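Side-chain contacts in beta-N-acetylhexosaminidase (Mycobacterium smegmatis, PDB 4YYF), which probably hydrolyses terminal non-reducing N-acetyl-D-hexosamine residues of N-acetyl-beta-D-hexosaminides, as a member of glycosyl hydrolase family 3: residues G256-D261 with P267-L272; D290-M295 with D306-A311; S115-Q120 with R147-T152; I71-G74 with D78-M81; V181-A186 with Y236-G241. The protein carries 1 engineered substitution. All coordinates share one frame; numbering follows the deposited sequence. Where two conformers were deposited one is given.

From the N terminus the contacts follow in the order 4, 3, 5, 1, 2, each closing before the next opens; none nests in or crosses another. Contact 4 folds the loop after strand 70-73 back onto it. Contact 3 brings the end of helix 114-117 to the end of helix 132-148, touching contact 4 where Ser-115 meets Leu-79. Contact 5, the longest closure, joins helices 179-196 and 234-239 across 49 intervening residues. Contact 1 folds a loop onto helix 267-275, and contact 2 sets the loop after strand 287-289 against helix 304-314. Together they pack loops and helices around the strands of a TIM-barrel domain.

Contact 1 (G256-D261 with P267-L272); sequences GLTGSD and PAVYNL. Engineered in segment 267-272: Val-269 (natural residue Ala).
No ring or other flat side chain takes part between Leu-257 and Ala-268; the flat groups are their peptide carbonyls, each approached by a methyl. Leu-257 O lies 3.2 Å from Ala-268 CB, and in return Leu-257 CD1 stands 3.7 Å from Ala-268 O. The same CD1 methyl also packs on Ala-268 CB at 3.9 Å, so that the loop backbone and its leucine both press on this residue. With chi1 at -180°, Leu-257 extends away from its own backbone N and carries its other branch, CD2, along the helix surface. There CD2 rests 4.1 Å from Leu-272 CD2, one turn beyond Ala-268, while it meets Val-269 CG2 with the two side chains nearly perpendicular. Val-269 is an engineered residue, alanine in the natural protein; its CG2 presses unusually tightly on Thr-258 CG2, at 3.3 Å. The hydroxyl of Thr-258 bonds within its own loop: OG1 donates to Asp-261 O at 2.7 Å, in the carbonyl plane, and also receives the bond from Val-254 N. These bonds fix the rotation of the side chain and brace the type II' turn from Thr-258 to Asp-261. The packed loop follows strand 246-249 and leads into helix 267-275, whose Val-269 and Leu-272 touch Phe-205 of strand 199-205, while Tyr-270 packs against strand 287-289 and helix 304-314.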
# COMPACT_ATOMS: atom_id res chain seq x y z
N GLY A 256 14.42 17.21 7.63
CA GLY A 256 15.10 17.50 6.38
C GLY A 256 14.29 17.11 5.16
O GLY A 256 14.76 17.25 4.03
N LEU A 257 13.07 16.61 5.37
CA LEU A 257 12.21 16.23 4.24
C LEU A 257 10.78 16.73 4.42
O LEU A 257 10.29 17.50 3.61
CB LEU A 257 12.23 14.72 4.00
CG LEU A 257 11.35 14.24 2.83
CD1 LEU A 257 11.92 14.73 1.49
CD2 LEU A 257 11.19 12.71 2.81
N THR A 258 10.12 16.28 5.49
CA THR A 258 8.69 16.55 5.67
C THR A 258 8.38 17.50 6.81
O THR A 258 7.23 17.87 7.01
CB THR A 258 7.89 15.26 5.94
OG1 THR A 258 8.11 14.84 7.29
CG2 THR A 258 8.33 14.17 5.01
N GLY A 259 9.41 17.89 7.55
CA GLY A 259 9.21 18.74 8.72
C GLY A 259 8.35 18.03 9.74
O GLY A 259 8.68 16.94 10.20
N SER A 260 7.22 18.63 10.09
CA SER A 260 6.32 18.03 11.07
C SER A 260 5.12 17.34 10.42
O SER A 260 4.21 16.89 11.10
CB SER A 260 5.86 19.07 12.11
OG SER A 260 5.20 20.17 11.52
N ASP A 261 5.15 17.24 9.09
CA ASP A 261 4.07 16.57 8.38
C ASP A 261 4.35 15.08 8.30
O ASP A 261 5.49 14.67 8.09
CB ASP A 261 3.92 17.11 6.95
CG ASP A 261 3.44 18.55 6.91
OD1 ASP A 261 2.75 18.98 7.85
OD2 ASP A 261 3.76 19.24 5.93
N PRO A 267 4.13 16.76 0.21
CA PRO A 267 4.53 16.75 -1.21
C PRO A 267 5.99 16.41 -1.37
O PRO A 267 6.37 15.78 -2.36
CB PRO A 267 4.30 18.21 -1.65
CG PRO A 267 3.20 18.69 -0.76
CD PRO A 267 3.43 18.01 0.58
N ALA A 268 6.81 16.81 -0.40
CA ALA A 268 8.24 16.53 -0.47
C ALA A 268 8.55 15.05 -0.62
O ALA A 268 9.50 14.67 -1.33
CB ALA A 268 8.94 17.10 0.73
N VAL A 269 7.77 14.20 0.04
CA VAL A 269 8.01 12.77 -0.00
C VAL A 269 7.79 12.23 -1.41
O VAL A 269 8.62 11.47 -1.93
CB VAL A 269 7.09 12.03 0.96
CG1 VAL A 269 7.53 10.57 1.12
CG2 VAL A 269 7.14 12.71 2.27
N TYR A 270 6.68 12.64 -2.02
CA TYR A 270 6.35 12.17 -3.36
C TYR A 270 7.29 12.74 -4.40
O TYR A 270 7.71 12.03 -5.31
CB TYR A 270 4.87 12.45 -3.66
CG TYR A 270 3.97 11.75 -2.66
CD1 TYR A 270 3.63 10.41 -2.82
CD2 TYR A 270 3.50 12.41 -1.53
CE1 TYR A 270 2.83 9.76 -1.89
CE2 TYR A 270 2.69 11.77 -0.61
CZ TYR A 270 2.36 10.45 -0.79
OH TYR A 270 1.56 9.82 0.13
N ASN A 271 7.66 14.01 -4.26
CA ASN A 271 8.68 14.57 -5.15
C ASN A 271 9.98 13.78 -5.07
O ASN A 271 10.64 13.57 -6.08
CB ASN A 271 8.95 16.06 -4.86
CG ASN A 271 7.80 16.96 -5.27
OD1 ASN A 271 6.99 16.60 -6.13
ND2 ASN A 271 7.73 18.13 -4.65
N LEU A 272 10.35 13.36 -3.86
CA LEU A 272 11.60 12.62 -3.67
C LEU A 272 11.55 11.32 -4.46
O LEU A 272 12.51 10.95 -5.14
CB LEU A 272 11.81 12.31 -2.19
CG LEU A 272 13.16 11.69 -1.83
CD1 LEU A 272 14.27 12.70 -1.96
CD2 LEU A 272 13.12 11.10 -0.41

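Contact 2 (D290-M295 with D306-A311); sequences DDLSSM and DAVLRA
Leu-292, in the loop that leaves strand 287-289, brings its CA to 6.4 Å from that of Ala-307 on helix 304-314, with no hydrogen bond between the two segments. The contact is carried by this one leucine, laid on a helix surface made by Ala-307, Val-308 and Ala-311. Its CB faces Ala-307 CB at 4.2 Å. With chi1 at -63° the branch end swings to the side of the backbone N, and CD1 then reaches Val-308 CG2 at 3.8 Å, the two side chains crossing at about a right angle. CD1 also meets Ala-311 CB at 4.3 Å, one turn beyond Ala-307. The alanines at 307 and 311 offer only a methyl each, and Val-308 the branched group between them. The loop is shaped beside it by Asp-291: OD1 accepts from Ser-293 N at 2.9 Å, from above the carboxylate plane, and from Ser-294 N at 3.2 Å on the syn side, both donors on the same face. The first of these bonds forms an Asx turn. On the helix, Arg-310 NE forms a salt bridge with Asp-306 OD1 at 3.0 Å, spanning one turn and tilted out of both planes. Ala-319 of strand 319-321 touches both Leu-292 and Val-308, and helix 327-340 packs on Val-308 as well. A loop after a barrel strand, settled on helix 304-314, which comes before the next strand, 319-321, is a beta-alpha element of the TIM barrel, whose loops at these strand ends surround the active site.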
# COMPACT_ATOMS: atom_id res chain seq x y z
N ASP A 290 -0.20 4.41 3.75
CA ASP A 290 -0.53 3.51 4.84
C ASP A 290 -1.92 3.93 5.33
O ASP A 290 -2.47 4.95 4.88
CB ASP A 290 0.53 3.64 5.95
CG ASP A 290 0.57 2.44 6.90
OD1 ASP A 290 -0.35 1.61 6.91
OD2 ASP A 290 1.56 2.36 7.67
N ASP A 291 -2.50 3.15 6.24
CA ASP A 291 -3.87 3.35 6.74
C ASP A 291 -4.09 4.75 7.32
O ASP A 291 -3.44 5.14 8.27
CB ASP A 291 -4.15 2.23 7.76
CG ASP A 291 -5.37 2.46 8.64
OD1 ASP A 291 -6.29 3.23 8.29
OD2 ASP A 291 -5.40 1.83 9.72
N LEU A 292 -5.03 5.48 6.71
CA LEU A 292 -5.30 6.88 7.07
C LEU A 292 -6.35 7.09 8.16
O LEU A 292 -6.52 8.21 8.64
CB LEU A 292 -5.71 7.69 5.83
CG LEU A 292 -4.69 7.84 4.71
CD1 LEU A 292 -5.36 8.42 3.48
CD2 LEU A 292 -3.53 8.72 5.14
N SER A 293 -7.05 6.03 8.57
CA SER A 293 -8.16 6.22 9.52
C SER A 293 -7.88 5.71 10.94
O SER A 293 -8.23 6.37 11.92
CB SER A 293 -9.44 5.58 8.98
OG SER A 293 -9.30 4.17 8.90
N SER A 294 -7.28 4.53 11.07
CA SER A 294 -7.13 3.95 12.41
C SER A 294 -5.81 4.29 13.06
O SER A 294 -5.64 4.06 14.26
CB SER A 294 -7.28 2.43 12.37
OG SER A 294 -6.09 1.81 11.91
N MSE A 295 -4.89 4.85 12.29
CA MSE A 295 -3.53 5.10 12.79
C MSE A 295 -3.37 6.49 13.40
O MSE A 295 -3.61 7.49 12.73
CB MSE A 295 -2.50 4.87 11.67
CG MSE A 295 -2.51 3.44 11.18
SE MSE A 295 -1.13 3.01 9.88
CE MSE A 295 0.41 3.06 11.07
N ASP A 306 -10.29 14.69 5.27
CA ASP A 306 -9.19 15.64 5.21
C ASP A 306 -7.86 14.93 4.93
O ASP A 306 -7.05 15.42 4.14
CB ASP A 306 -9.12 16.46 6.51
CG ASP A 306 -8.01 17.51 6.50
OD1 ASP A 306 -7.54 17.92 5.40
OD2 ASP A 306 -7.60 17.93 7.60
N ALA A 307 -7.65 13.77 5.55
CA ALA A 307 -6.41 13.00 5.37
C ALA A 307 -6.28 12.48 3.95
O ALA A 307 -5.19 12.51 3.36
CB ALA A 307 -6.37 11.84 6.35
N VAL A 308 -7.39 11.99 3.40
CA VAL A 308 -7.40 11.51 2.01
C VAL A 308 -7.10 12.64 1.05
O VAL A 308 -6.26 12.51 0.15
CB VAL A 308 -8.74 10.84 1.67
CG1 VAL A 308 -8.86 10.60 0.16
CG2 VAL A 308 -8.87 9.53 2.45
N LEU A 309 -7.76 13.78 1.26
CA LEU A 309 -7.49 14.97 0.45
C LEU A 309 -6.01 15.37 0.50
O LEU A 309 -5.38 15.60 -0.53
CB LEU A 309 -8.36 16.14 0.92
CG LEU A 309 -8.09 17.47 0.21
CD1 LEU A 309 -8.09 17.27 -1.30
CD2 LEU A 309 -9.10 18.56 0.60
N ARG A 310 -5.46 15.47 1.71
CA ARG A 310 -4.05 15.83 1.86
C ARG A 310 -3.11 14.84 1.17
O ARG A 310 -2.12 15.24 0.57
CB ARG A 310 -3.70 15.98 3.34
CG ARG A 310 -4.21 17.28 3.96
CD ARG A 310 -4.22 17.22 5.47
NE ARG A 310 -4.67 18.50 6.04
CZ ARG A 310 -3.88 19.55 6.23
NH1 ARG A 310 -2.59 19.48 5.90
NH2 ARG A 310 -4.37 20.68 6.74
N ALA A 311 -3.43 13.55 1.26
CA ALA A 311 -2.60 12.54 0.62
C ALA A 311 -2.59 12.71 -0.90
O ALA A 311 -1.54 12.71 -1.52
CB ALA A 311 -3.04 11.13 1.00

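Contact 3 (S115-Q120 with R147-T152); sequences SLIGSQ and RDLGVT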
# COMPACT_ATOMS: atom_id res chain seq x y z
N SER A 115 -4.71 -18.73 7.96
CA SER A 115 -5.66 -19.81 8.24
C SER A 115 -6.00 -20.58 6.96
O SER A 115 -6.39 -21.75 7.01
CB SER A 115 -6.94 -19.25 8.88
OG SER A 115 -7.55 -18.32 8.02
N LEU A 116 -5.83 -19.91 5.82
CA LEU A 116 -6.15 -20.50 4.52
C LEU A 116 -4.92 -20.91 3.72
O LEU A 116 -4.97 -21.86 2.94
CB LEU A 116 -6.99 -19.52 3.68
CG LEU A 116 -8.41 -19.22 4.19
CD1 LEU A 116 -8.98 -18.02 3.45
CD2 LEU A 116 -9.32 -20.42 4.00
N ILE A 117 -3.82 -20.19 3.87
CA ILE A 117 -2.66 -20.49 3.03
C ILE A 117 -1.48 -21.07 3.80
O ILE A 117 -0.44 -21.37 3.21
CB ILE A 117 -2.22 -19.27 2.17
CG1 ILE A 117 -1.58 -18.18 3.03
CG2 ILE A 117 -3.39 -18.73 1.34
CD1 ILE A 117 -0.88 -17.07 2.20
N GLY A 118 -1.64 -21.24 5.11
CA GLY A 118 -0.59 -21.77 5.96
C GLY A 118 0.22 -20.64 6.57
O GLY A 118 0.23 -19.53 6.06
N SER A 119 0.92 -20.92 7.65
CA SER A 119 1.78 -19.88 8.23
C SER A 119 3.17 -19.90 7.59
O SER A 119 3.60 -20.89 7.00
CB SER A 119 1.88 -20.05 9.74
OG SER A 119 2.57 -21.23 10.05
N GLN A 120 3.87 -18.78 7.71
CA GLN A 120 5.23 -18.63 7.20
C GLN A 120 6.02 -17.96 8.31
O GLN A 120 5.47 -17.15 9.06
CB GLN A 120 5.19 -17.73 5.97
CG GLN A 120 6.54 -17.36 5.35
CD GLN A 120 6.48 -16.03 4.64
OE1 GLN A 120 6.01 -15.94 3.50
NE2 GLN A 120 6.93 -14.98 5.32
N ARG A 147 -3.61 -15.69 -5.12
CA ARG A 147 -4.34 -15.57 -6.38
C ARG A 147 -5.57 -16.48 -6.40
O ARG A 147 -6.63 -16.06 -6.85
CB ARG A 147 -3.46 -15.95 -7.57
CG ARG A 147 -2.31 -15.00 -7.89
CD ARG A 147 -2.76 -13.59 -8.24
NE ARG A 147 -3.71 -13.48 -9.35
CZ ARG A 147 -3.41 -13.64 -10.64
NH1 ARG A 147 -2.19 -14.02 -11.00
NH2 ARG A 147 -4.36 -13.46 -11.56
N ASP A 148 -5.42 -17.72 -5.93
CA ASP A 148 -6.54 -18.66 -5.85
C ASP A 148 -7.71 -18.09 -5.04
O ASP A 148 -8.88 -18.40 -5.28
CB ASP A 148 -6.11 -19.98 -5.21
CG ASP A 148 -5.72 -21.04 -6.22
OD1 ASP A 148 -6.24 -21.01 -7.36
OD2 ASP A 148 -4.90 -21.91 -5.86
N LEU A 149 -7.37 -17.24 -4.08
CA LEU A 149 -8.39 -16.64 -3.22
C LEU A 149 -8.91 -15.31 -3.76
O LEU A 149 -9.75 -14.67 -3.13
CB LEU A 149 -7.82 -16.43 -1.80
CG LEU A 149 -7.44 -17.70 -1.04
CD1 LEU A 149 -6.71 -17.35 0.26
CD2 LEU A 149 -8.67 -18.55 -0.72
N GLY A 150 -8.42 -14.89 -4.92
CA GLY A 150 -8.91 -13.64 -5.50
C GLY A 150 -8.12 -12.40 -5.12
O GLY A 150 -8.52 -11.28 -5.46
N VAL A 151 -7.01 -12.58 -4.41
CA VAL A 151 -6.18 -11.44 -4.03
C VAL A 151 -5.40 -10.96 -5.25
O VAL A 151 -4.89 -11.78 -6.01
CB VAL A 151 -5.20 -11.84 -2.90
CG1 VAL A 151 -4.13 -10.76 -2.67
CG2 VAL A 151 -5.98 -12.11 -1.61
N THR A 152 -5.31 -9.64 -5.44
CA THR A 152 -4.51 -9.05 -6.53
C THR A 152 -3.29 -8.23 -6.07
O THR A 152 -2.33 -8.01 -6.84
CB THR A 152 -5.38 -8.20 -7.49
OG1 THR A 152 -5.85 -7.02 -6.84
CG2 THR A 152 -6.56 -9.01 -7.97
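One methyl group, Leu-149 CD1, makes the compact part of this contact by entering the angle between Leu-116 and Ile-117. It comes to 3.8 Å from Ile-117 CG2 on one branch and to 4.0 Å from Leu-116 CD1 on the next residue, and Leu-116 CB is 4.1 Å from the same methyl. Ile-117 is buried; its chi1 of 71° puts CG1 between the backbone N and the carbonyl carbon and leaves CG2 as the methyl that meets the leucine. Leu-116, by contrast, is exposed, and its side of the contact faces solvent at only slightly longer range. No polar bond crosses between the segments. Both segments end helices here: Gly-118 leaves helix 114-117 with positive phi, and Gly-150, with positive phi and two bonds back into the last turn, makes a Schellman motif after helix 132-148; Gly-150 N bonds Arg-147 O at 2.9 Å. Leu-149 therefore projects from a helix terminus. Thr-83 of a nearby loop touches both leucines, Ile-117 packs further on Arg-142 of helix 132-148 and Glu-105 of strand 100-107, and Val-151 leads the chain inward past Val-103 toward strand 153-154.

Contact 4 (I71-G74 with D78-M81); sequences IMIG and DLSM
This contact lies at the start of a beta-alpha-beta unit of the barrel, where the chain leaves strand 70-73 and folds back over Ile-71 and Ile-73 before helix 86-93. Ile-73 meets two residues of the returning loop with different branches. Its CG2 presses on Leu-79 CD2 at 3.5 Å, closer than carbon atoms usually pack, while CD1 faces the selenium of Met-81, a selenomethionine, at 4.3 Å. The division follows from chi1 at -55°: CG2 stands opposite the backbone N, and CG1 turns off beside it, carrying CD1 to the other partner. Two residues back on the same face of the strand, Ile-71 adds a lighter touch, its CD1 4.4 Å from Met-81 CE. Leu-79 thus packs on Ile-73, and Met-81 on both isoleucines, without any hydrogen bond between the segments. Within the loop, Asp-78 OD1 accepts from Ser-80 N at 3.0 Å, an Asx turn. Met-81 continues onto Ala-56 and Ala-59 of helix 56-66 and Leu-87 of helix 86-93, and Ile-73 also touches Val-101 of the parallel strand 100-107.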
# COMPACT_ATOMS: atom_id res chain seq x y z
N ILE A 71 -10.66 -2.93 -2.45
CA ILE A 71 -11.08 -3.30 -1.11
C ILE A 71 -9.92 -4.01 -0.42
O ILE A 71 -9.11 -4.66 -1.08
CB ILE A 71 -12.33 -4.20 -1.11
CG1 ILE A 71 -12.09 -5.44 -1.97
CG2 ILE A 71 -13.56 -3.40 -1.59
CD1 ILE A 71 -13.21 -6.50 -1.85
N MSE A 72 -9.83 -3.87 0.90
CA MSE A 72 -8.75 -4.51 1.63
C MSE A 72 -9.29 -5.56 2.60
O MSE A 72 -10.29 -5.34 3.28
CB MSE A 72 -7.91 -3.50 2.41
CG MSE A 72 -6.71 -4.16 3.06
SE MSE A 72 -5.69 -2.94 4.16
CE MSE A 72 -4.21 -4.12 4.64
N ILE A 73 -8.61 -6.70 2.64
CA ILE A 73 -8.92 -7.77 3.57
C ILE A 73 -8.00 -7.58 4.77
O ILE A 73 -6.79 -7.47 4.62
CB ILE A 73 -8.60 -9.13 2.94
CG1 ILE A 73 -9.34 -9.31 1.60
CG2 ILE A 73 -8.93 -10.26 3.89
CD1 ILE A 73 -10.85 -9.21 1.69
N GLY A 74 -8.56 -7.57 5.98
CA GLY A 74 -7.74 -7.43 7.17
C GLY A 74 -8.16 -8.36 8.28
O GLY A 74 -9.01 -9.24 8.07
N ASP A 78 -14.31 -11.04 7.76
CA ASP A 78 -14.85 -12.39 7.64
C ASP A 78 -14.29 -13.03 6.36
O ASP A 78 -14.69 -12.66 5.26
CB ASP A 78 -16.37 -12.23 7.54
CG ASP A 78 -17.11 -13.55 7.45
OD1 ASP A 78 -16.67 -14.46 6.72
OD2 ASP A 78 -18.18 -13.64 8.10
N LEU A 79 -13.38 -14.00 6.49
CA LEU A 79 -12.68 -14.56 5.31
C LEU A 79 -13.49 -15.55 4.46
O LEU A 79 -13.04 -15.98 3.40
CB LEU A 79 -11.37 -15.22 5.72
CG LEU A 79 -10.33 -14.31 6.38
CD1 LEU A 79 -9.04 -15.07 6.67
CD2 LEU A 79 -10.06 -13.12 5.49
N SER A 80 -14.69 -15.90 4.91
CA SER A 80 -15.49 -16.85 4.14
C SER A 80 -15.78 -16.32 2.73
O SER A 80 -15.98 -17.11 1.81
CB SER A 80 -16.79 -17.21 4.87
OG SER A 80 -17.57 -16.06 5.04
N MSE A 81 -15.78 -15.00 2.56
CA MSE A 81 -16.02 -14.43 1.23
C MSE A 81 -14.96 -14.84 0.20
O MSE A 81 -15.19 -14.77 -1.01
CB MSE A 81 -16.11 -12.90 1.30
CG MSE A 81 -14.82 -12.22 1.80
SE MSE A 81 -14.99 -10.26 1.87
CE MSE A 81 -15.17 -9.96 -0.02

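Contact 5 (V181-A186 with Y236-G241); sequences VVTEYA and YRTLTG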
# COMPACT_ATOMS: atom_id res chain seq x y z
N VAL A 181 21.24 -6.81 2.72
CA VAL A 181 20.47 -8.01 3.03
C VAL A 181 18.99 -7.79 2.73
O VAL A 181 18.34 -8.66 2.15
CB VAL A 181 20.67 -8.46 4.49
CG1 VAL A 181 19.72 -9.60 4.84
CG2 VAL A 181 22.11 -8.88 4.70
N VAL A 182 18.46 -6.63 3.11
CA VAL A 182 17.07 -6.32 2.79
C VAL A 182 16.85 -6.35 1.29
O VAL A 182 15.90 -6.97 0.81
CB VAL A 182 16.63 -4.96 3.37
CG1 VAL A 182 15.26 -4.55 2.81
CG2 VAL A 182 16.58 -5.02 4.90
N THR A 183 17.75 -5.72 0.54
CA THR A 183 17.61 -5.68 -0.91
C THR A 183 17.55 -7.08 -1.51
O THR A 183 16.67 -7.39 -2.32
CB THR A 183 18.75 -4.90 -1.55
OG1 THR A 183 18.77 -3.57 -1.01
CG2 THR A 183 18.58 -4.84 -3.07
N GLU A 184 18.47 -7.94 -1.09
CA GLU A 184 18.48 -9.31 -1.59
C GLU A 184 17.21 -10.07 -1.23
O GLU A 184 16.56 -10.64 -2.11
CB GLU A 184 19.70 -10.07 -1.06
CG GLU A 184 19.94 -11.38 -1.77
CD GLU A 184 21.03 -12.21 -1.12
OE1 GLU A 184 21.53 -11.80 -0.05
OE2 GLU A 184 21.37 -13.27 -1.69
N TYR A 185 16.84 -10.07 0.05
CA TYR A 185 15.72 -10.89 0.50
C TYR A 185 14.35 -10.32 0.17
O TYR A 185 13.47 -11.04 -0.34
CB TYR A 185 15.87 -11.23 1.99
CG TYR A 185 16.85 -12.34 2.24
CD1 TYR A 185 18.22 -12.09 2.24
CD2 TYR A 185 16.41 -13.64 2.44
CE1 TYR A 185 19.13 -13.12 2.45
CE2 TYR A 185 17.31 -14.68 2.65
CZ TYR A 185 18.66 -14.41 2.66
OH TYR A 185 19.53 -15.44 2.87
N ALA A 186 14.14 -9.03 0.44
CA ALA A 186 12.86 -8.43 0.04
C ALA A 186 12.72 -8.46 -1.48
O ALA A 186 11.62 -8.63 -2.02
CB ALA A 186 12.74 -7.01 0.56
N TYR A 236 15.17 0.70 -2.00
CA TYR A 236 14.34 1.28 -3.05
C TYR A 236 15.11 1.55 -4.34
O TYR A 236 14.54 1.52 -5.43
CB TYR A 236 13.66 2.57 -2.58
CG TYR A 236 12.68 2.36 -1.45
CD1 TYR A 236 11.36 2.02 -1.70
CD2 TYR A 236 13.07 2.52 -0.12
CE1 TYR A 236 10.45 1.83 -0.67
CE2 TYR A 236 12.16 2.32 0.93
CZ TYR A 236 10.86 1.98 0.64
OH TYR A 236 9.95 1.79 1.67
N ARG A 237 16.41 1.82 -4.23
CA ARG A 237 17.22 2.17 -5.39
C ARG A 237 17.19 1.11 -6.48
O ARG A 237 17.21 1.44 -7.66
CB ARG A 237 18.67 2.42 -5.01
CG ARG A 237 18.93 3.57 -4.06
CD ARG A 237 20.40 3.53 -3.69
NE ARG A 237 20.80 4.49 -2.68
CZ ARG A 237 22.02 4.54 -2.14
NH1 ARG A 237 22.32 5.45 -1.22
NH2 ARG A 237 22.94 3.66 -2.52
N THR A 238 17.15 -0.16 -6.09
CA THR A 238 17.06 -1.22 -7.09
C THR A 238 15.66 -1.82 -7.20
O THR A 238 15.25 -2.21 -8.29
CB THR A 238 18.10 -2.34 -6.87
OG1 THR A 238 17.90 -2.92 -5.59
CG2 THR A 238 19.51 -1.79 -6.96
N LEU A 239 14.92 -1.87 -6.10
CA LEU A 239 13.66 -2.62 -6.09
C LEU A 239 12.51 -1.89 -6.78
O LEU A 239 11.60 -2.53 -7.29
CB LEU A 239 13.28 -3.02 -4.66
CG LEU A 239 14.28 -3.95 -3.98
CD1 LEU A 239 13.73 -4.48 -2.67
CD2 LEU A 239 14.63 -5.11 -4.92
N THR A 240 12.54 -0.56 -6.81
CA THR A 240 11.47 0.18 -7.48
C THR A 240 11.52 0.05 -9.00
O THR A 240 10.53 0.32 -9.69
CB THR A 240 11.46 1.68 -7.13
OG1 THR A 240 12.67 2.29 -7.59
CG2 THR A 240 11.37 1.87 -5.63
N GLY A 241 12.68 -0.38 -9.52
CA GLY A 241 12.88 -0.52 -10.95
C GLY A 241 12.55 -1.91 -11.47
O GLY A 241 12.72 -2.18 -12.66
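Thr-183 and Thr-238 meet methyl to hydroxyl, with Thr-183 CG2 only 3.2 Å from Thr-238 OG1 and the side chains crossing at about a right angle. In Thr-183, chi1 of -58° sets CG2 opposite the backbone N and directs it at the other helix, while OG1 turns back to bond Pro-179 O one turn earlier. In Thr-238, chi1 of 59° holds OG1 between the backbone N and the carbonyl carbon. Leu-239 supplies the buried half: its CG lies beside the backbone N, and both methyls lie to one side of the carbonyl oxygen of Thr-183, CD2 at 4.0 Å and CD1 at 4.2 Å from Thr-183 O. CD1 also reaches Ala-186 CB at 4.2 Å. Thr-240 OG1 donates to Tyr-236 O at 3.0 Å, tilted 19° from the carbonyl plane; Thr-240 N bonds it too, so this oxygen is held by two bonds from one residue. Leu-239 and Tyr-236 both pack on Leu-202 of strand 199-205, and the ring of Tyr-236 meets Phe-205 edge-to-face. Helix 179-196 before this strand and helix 234-239 after it pack side by side outside the sheet, as successive outer helices do in a TIM barrel.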